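Local coordinates for protein 1-acyl-sn-glycerol-3-phosphate acyltransferase (Thermotoga maritima, PDB 5KYM) that probably catalyses transfer of an acyl group to the lipid 1-acyl-sn-glycerol-3-phosphate, forming phosphatidic acid within the membrane bilayer, at residues N77-A82 against F151-E156; P182-S187 against L209-P214. All coordinates share one frame; numbering follows the deposited sequence.

Contact 1: N77-A82 against F151-E156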
loop_
_atom_site.group_PDB
_atom_site.type_symbol
_atom_site.label_atom_id
_atom_site.label_comp_id
_atom_site.label_asym_id
_atom_site.label_seq_id
_atom_site.Cartn_x
_atom_site.Cartn_y
_atom_site.Cartn_z
ATOM N N ASN A 77 11.468 -4.208 10.412
ATOM C CA ASN A 77 10.815 -3.560 9.276
ATOM C C ASN A 77 11.101 -4.334 7.968
ATOM O O ASN A 77 11.853 -5.310 7.958
ATOM C CB ASN A 77 11.210 -2.079 9.178
ATOM C CG ASN A 77 12.638 -1.890 8.807
ATOM O OD1 ASN A 77 13.445 -2.785 9.065
ATOM N ND2 ASN A 77 12.965 -0.741 8.172
ATOM N N PHE A 78 10.488 -3.898 6.867
ATOM C CA PHE A 78 10.631 -4.577 5.580
ATOM C C PHE A 78 10.230 -3.628 4.451
ATOM O O PHE A 78 9.809 -2.497 4.711
ATOM C CB PHE A 78 9.855 -5.918 5.558
ATOM C CG PHE A 78 8.483 -5.832 6.121
ATOM C CD1 PHE A 78 7.436 -5.338 5.353
ATOM C CD2 PHE A 78 8.218 -6.221 7.432
ATOM C CE1 PHE A 78 6.131 -5.229 5.908
ATOM C CE2 PHE A 78 6.927 -6.140 7.952
ATOM C CZ PHE A 78 5.878 -5.649 7.200
ATOM N N ILE A 79 10.425 -4.050 3.199
ATOM C CA ILE A 79 9.989 -3.274 2.063
ATOM C C ILE A 79 8.957 -4.083 1.312
ATOM O O ILE A 79 9.305 -5.078 0.715
ATOM C CB ILE A 79 11.119 -2.955 1.109
ATOM C CG1 ILE A 79 12.235 -2.248 1.812
ATOM C CG2 ILE A 79 10.592 -2.053 -0.016
ATOM C CD1 ILE A 79 13.534 -2.352 1.018
ATOM N N VAL A 80 7.682 -3.644 1.337
ATOM C CA VAL A 80 6.588 -4.345 0.627
ATOM C C VAL A 80 6.793 -4.000 -0.815
ATOM O O VAL A 80 6.957 -2.859 -1.153
ATOM C CB VAL A 80 5.171 -3.957 1.129
ATOM C CG1 VAL A 80 4.107 -4.730 0.367
ATOM C CG2 VAL A 80 5.020 -4.265 2.590
ATOM N N VAL A 81 6.857 -5.007 -1.647
ATOM C CA VAL A 81 6.976 -4.796 -3.038
ATOM C C VAL A 81 5.782 -5.447 -3.703
ATOM O O VAL A 81 5.586 -6.655 -3.627
ATOM C CB VAL A 81 8.325 -5.275 -3.550
ATOM C CG1 VAL A 81 8.391 -5.313 -5.096
ATOM C CG2 VAL A 81 9.412 -4.356 -2.986
ATOM N N ALA A 82 4.970 -4.605 -4.343
ATOM C CA ALA A 82 3.688 -5.037 -4.866
ATOM C C ALA A 82 3.503 -4.555 -6.279
ATOM O O ALA A 82 4.036 -3.499 -6.632
ATOM C CB ALA A 82 2.563 -4.538 -3.965
ATOM N N PHE A 151 8.589 0.229 4.491
ATOM C CA PHE A 151 8.180 0.900 3.272
ATOM C C PHE A 151 7.291 0.036 2.420
ATOM O O PHE A 151 7.272 -1.191 2.577
ATOM C CB PHE A 151 9.396 1.342 2.433
ATOM C CG PHE A 151 9.736 2.757 2.637
ATOM C CD1 PHE A 151 10.349 3.159 3.854
ATOM C CD2 PHE A 151 9.376 3.725 1.690
ATOM C CE1 PHE A 151 10.594 4.496 4.105
ATOM C CE2 PHE A 151 9.658 5.077 1.941
ATOM C CZ PHE A 151 10.255 5.451 3.149
ATOM N N ILE A 152 6.561 0.696 1.518
ATOM C CA ILE A 152 5.664 0.049 0.565
ATOM C C ILE A 152 5.976 0.679 -0.729
ATOM O O ILE A 152 5.875 1.888 -0.858
ATOM C CB ILE A 152 4.170 0.295 0.900
ATOM C CG1 ILE A 152 3.859 -0.185 2.326
ATOM C CG2 ILE A 152 3.244 -0.390 -0.099
ATOM C CD1 ILE A 152 2.492 0.180 2.839
ATOM N N VAL A 153 6.358 -0.134 -1.689
ATOM C CA VAL A 153 7.046 0.333 -2.898
ATOM C C VAL A 153 6.378 -0.334 -4.133
ATOM O O VAL A 153 6.057 -1.518 -4.080
ATOM C CB VAL A 153 8.555 0.010 -2.694
ATOM C CG1 VAL A 153 9.317 -0.219 -3.985
ATOM C CG2 VAL A 153 9.205 1.096 -1.858
ATOM N N PHE A 154 6.112 0.444 -5.193
ATOM C CA PHE A 154 5.468 -0.059 -6.396
ATOM C C PHE A 154 6.447 0.010 -7.537
ATOM O O PHE A 154 6.419 0.936 -8.308
ATOM C CB PHE A 154 4.197 0.748 -6.699
ATOM C CG PHE A 154 3.116 0.566 -5.684
ATOM C CD1 PHE A 154 2.478 -0.634 -5.533
ATOM C CD2 PHE A 154 2.671 1.599 -4.975
ATOM C CE1 PHE A 154 1.475 -0.796 -4.581
ATOM C CE2 PHE A 154 1.646 1.472 -4.023
ATOM C CZ PHE A 154 1.052 0.269 -3.819
ATOM N N PRO A 155 7.362 -0.947 -7.639
ATOM C CA PRO A 155 8.452 -0.833 -8.577
ATOM C C PRO A 155 8.065 -0.522 -10.050
ATOM O O PRO A 155 8.925 -0.046 -10.789
ATOM C CB PRO A 155 9.116 -2.241 -8.559
ATOM C CG PRO A 155 8.540 -2.997 -7.484
ATOM C CD PRO A 155 7.245 -2.317 -7.131
ATOM N N GLU A 156 6.823 -0.835 -10.475
ATOM C CA GLU A 156 6.384 -0.541 -11.848
ATOM C C GLU A 156 6.395 0.991 -12.080
ATOM O O GLU A 156 6.517 1.459 -13.223
ATOM C CB GLU A 156 5.009 -1.145 -12.223
ATOM C CG GLU A 156 4.287 -2.160 -11.257
ATOM C CD GLU A 156 3.228 -2.962 -11.998
ATOM O OE1 GLU A 156 2.076 -3.132 -11.513
ATOM O OE2 GLU A 156 3.566 -3.423 -13.094
#

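Contact 2: P182-S187 against L209-P214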
loop_
_atom_site.group_PDB
_atom_site.type_symbol
_atom_site.label_atom_id
_atom_site.label_comp_id
_atom_site.label_asym_id
_atom_site.label_seq_id
_atom_site.Cartn_x
_atom_site.Cartn_y
_atom_site.Cartn_z
ATOM N N PRO A 182 14.717 -6.729 4.389
ATOM C CA PRO A 182 14.018 -7.723 3.594
ATOM C C PRO A 182 12.838 -7.185 2.805
ATOM O O PRO A 182 12.081 -6.359 3.291
ATOM C CB PRO A 182 13.521 -8.755 4.612
ATOM C CG PRO A 182 13.814 -8.199 5.960
ATOM C CD PRO A 182 14.542 -6.914 5.831
ATOM N N VAL A 183 12.746 -7.658 1.563
ATOM C CA VAL A 183 11.644 -7.396 0.637
ATOM C C VAL A 183 10.536 -8.402 0.930
ATOM O O VAL A 183 10.810 -9.591 1.151
ATOM C CB VAL A 183 12.163 -7.525 -0.814
ATOM C CG1 VAL A 183 11.034 -7.501 -1.820
ATOM C CG2 VAL A 183 13.126 -6.393 -1.080
ATOM N N LEU A 184 9.301 -7.936 0.957
ATOM C CA LEU A 184 8.145 -8.830 1.219
ATOM C C LEU A 184 7.298 -8.717 -0.045
ATOM O O LEU A 184 6.545 -7.759 -0.181
ATOM C CB LEU A 184 7.355 -8.429 2.485
ATOM C CG LEU A 184 6.057 -9.188 2.751
ATOM C CD1 LEU A 184 6.429 -10.599 3.069
ATOM C CD2 LEU A 184 5.115 -8.621 3.778
ATOM N N PRO A 185 7.425 -9.681 -0.976
ATOM C CA PRO A 185 6.692 -9.574 -2.219
ATOM C C PRO A 185 5.209 -9.783 -2.029
ATOM O O PRO A 185 4.863 -10.684 -1.309
ATOM C CB PRO A 185 7.270 -10.699 -3.065
ATOM C CG PRO A 185 8.590 -10.933 -2.496
ATOM C CD PRO A 185 8.343 -10.806 -1.017
ATOM N N VAL A 186 4.372 -8.969 -2.686
ATOM C CA VAL A 186 2.916 -9.051 -2.533
ATOM C C VAL A 186 2.262 -8.990 -3.876
ATOM O O VAL A 186 2.684 -8.219 -4.656
ATOM C CB VAL A 186 2.371 -7.890 -1.686
ATOM C CG1 VAL A 186 0.862 -7.841 -1.742
ATOM C CG2 VAL A 186 2.831 -8.081 -0.264
ATOM N N SER A 187 1.222 -9.769 -4.124
ATOM C CA SER A 187 0.521 -9.704 -5.385
ATOM C C SER A 187 -0.914 -9.305 -5.091
ATOM O O SER A 187 -1.563 -9.888 -4.204
ATOM C CB SER A 187 0.514 -11.062 -6.042
ATOM O OG SER A 187 1.797 -11.635 -6.127
ATOM N N LEU A 209 -5.317 -10.806 -2.249
ATOM C CA LEU A 209 -4.026 -10.301 -1.842
ATOM C C LEU A 209 -3.238 -11.525 -1.497
ATOM O O LEU A 209 -3.696 -12.332 -0.702
ATOM C CB LEU A 209 -4.246 -9.450 -0.598
ATOM C CG LEU A 209 -3.299 -8.325 -0.364
ATOM C CD1 LEU A 209 -3.654 -7.697 0.984
ATOM C CD2 LEU A 209 -1.927 -8.922 -0.327
ATOM N N LYS A 210 -2.087 -11.720 -2.106
ATOM C CA LYS A 210 -1.203 -12.843 -1.736
ATOM C C LYS A 210 0.185 -12.328 -1.272
ATOM O O LYS A 210 0.954 -11.759 -2.046
ATOM C CB LYS A 210 -1.072 -13.833 -2.891
ATOM C CG LYS A 210 -0.118 -14.974 -2.595
ATOM C CD LYS A 210 -0.393 -16.201 -3.421
ATOM C CE LYS A 210 0.743 -17.174 -3.239
ATOM N NZ LYS A 210 0.402 -18.383 -4.012
ATOM N N ILE A 211 0.467 -12.601 -0.002
ATOM C CA ILE A 211 1.704 -12.265 0.633
ATOM C C ILE A 211 2.669 -13.454 0.532
ATOM O O ILE A 211 2.357 -14.540 0.957
ATOM C CB ILE A 211 1.455 -11.910 2.092
ATOM C CG1 ILE A 211 0.335 -10.869 2.218
ATOM C CG2 ILE A 211 2.700 -11.247 2.653
ATOM C CD1 ILE A 211 -0.024 -10.459 3.648
ATOM N N HIS A 212 3.842 -13.228 -0.039
ATOM C CA HIS A 212 4.840 -14.222 -0.344
ATOM C C HIS A 212 5.957 -14.233 0.700
ATOM O O HIS A 212 6.010 -13.379 1.571
ATOM C CB HIS A 212 5.463 -13.854 -1.671
ATOM C CG HIS A 212 4.507 -13.828 -2.825
ATOM N ND1 HIS A 212 3.887 -14.952 -3.299
ATOM C CD2 HIS A 212 4.099 -12.822 -3.624
ATOM C CE1 HIS A 212 3.113 -14.635 -4.320
ATOM N NE2 HIS A 212 3.233 -13.349 -4.544
ATOM N N GLU A 213 6.851 -15.217 0.625
ATOM C CA GLU A 213 7.985 -15.354 1.574
ATOM C C GLU A 213 9.005 -14.230 1.414
ATOM O O GLU A 213 9.500 -13.987 0.279
ATOM C CB GLU A 213 8.731 -16.676 1.402
ATOM C CG GLU A 213 8.040 -17.905 1.925
ATOM C CD GLU A 213 8.584 -19.073 1.164
ATOM O OE1 GLU A 213 9.822 -19.388 1.196
ATOM O OE2 GLU A 213 7.746 -19.605 0.437
ATOM N N PRO A 214 9.388 -13.604 2.554
ATOM C CA PRO A 214 10.352 -12.518 2.506
ATOM C C PRO A 214 11.670 -12.888 1.798
ATOM O O PRO A 214 12.163 -13.986 1.948
ATOM C CB PRO A 214 10.575 -12.189 3.986
ATOM C CG PRO A 214 9.925 -13.245 4.790
ATOM C CD PRO A 214 8.867 -13.782 3.912
#

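Contact 1: N77-A82 against F151-E156
Ile-79 and Val-153 meet through methyls, CG2 of Ile-79 lying 3.9 Å from CG2 of Val-153. A chi1 of -56° sets Ile-79 CG1 beside the backbone N, and the CG2 branch is anti to N. Val-81 CG1, likewise anti to N (chi1 169°), contacts Pro-155 CG at 3.3 Å, the two side chains crossing at a slant. Ile-79, Val-81, Phe-151 and Val-153 share one face of the sheet; there the Phe-151 ring leads away onto Ala-141, Lys-144 and Leu-145 of helix 137-147. On the other face, Val-80 CB approaches Ile-152 CG1 at 4.2 Å, and helix 89-96 packs against both residues through Ile-93. Alternating backbone bonds mark the pairing as parallel: Val-80 N donates to Phe-151 O (2.8 Å), and Val-80 O accepts from Val-153 N (2.8 Å). Past the bridges, the edge of the Phe-154 ring meets Ala-82 O, CD1 at 3.4 Å, and CE1 packs 3.9 Å from Ala-82 CB. The same ring stacks on His-84, and Glu-156 OE1 bonds to His-84 N. The chemistry is consistent with the pairing helping to place Phe-154 and Glu-156, which with Pro-155 open the family's FPEGTR sequence, beside His-84 of the HX4D motif.

Contact 2: P182-S187 against L209-P214
His-212 reaches Ser-187 through its ring, NE2 donating to OG over 2.7 Å with the hydroxyl oxygen only 9° out of the ring plane. Ser-187 OG is also hydrogen-bonded to Val-234 O in helix 223-243; a carbonyl can only accept, so the hydroxyl has one partner of each kind. The imidazole is placed by chi1 -61°, which sets CG beside its own backbone N. CD2, at the ring edge, lies near Pro-185 O, while Lys-210 O sits above one face, offset toward the rim.

Antiparallel pairing is regular between Ser-187 and Lys-210: Ser-187 N donates to Lys-210 O (2.9 Å), and Lys-210 N to Ser-187 O (2.8 Å). Pro-185 has no N-H, so opposite His-212 a single bond remains, from His-212 N to Pro-185 O at 3.0 Å. Farther out, Val-183 O receives a CA-H contact from Pro-214 CA (3.3 Å), and Val-183 is backbone-bonded to Val-215. Ile-211 O is taken by Asn-71 ND2, and the extended Lys-210 carries NZ to a salt bridge with Glu-240.

Val-186 and Ile-211 form the non-hydrogen-bonded pair between these bonds, on the opposite face from Ser-187. There Leu-184 CD2 lies 3.7 Å from Ile-211 CG2, and Val-186 CG1 meets Leu-209 CD2 at 3.3 Å.

The Val-186/Ile-211 side is thus apolar, while the other side mixes Pro-185 with Ser-187, Lys-210 and His-212. The geometry is consistent with an imidazole protonated at NE2 and implies a short run of hydrogen bonds, His-212 NE2 to Ser-187 OG to Val-234 O, that ties the strand pair to helix 223-243, whose Val-233 also packs on Pro-185 and His-212.

How the contacts relate
The two contacts occur in series along the chain, contact 1 closing before contact 2 opens, yet their centres lie only about 9 Å apart. Both belong to one mixed five-stranded sheet, in which strands 79-82 and 183-189 are parallel neighbours. Contact 1 joins 79-82 to 151-153, one of the two outermost strands; contact 2 joins 183-189 to the antiparallel strand 207-211. Direct evidence of the junction is a probable hydrogen bond of 2.8 Å between Val-81 O and Val-186 N, with Val-80 CG1 packed 3.6 Å from Val-186 CG2. Four strands adjacent in the sheet, 207-211, 183-189, 79-82 and 151-153, are therefore tied together, with 79-82, the inner strand just before the HX4D histidine, flanked by strands on both sides.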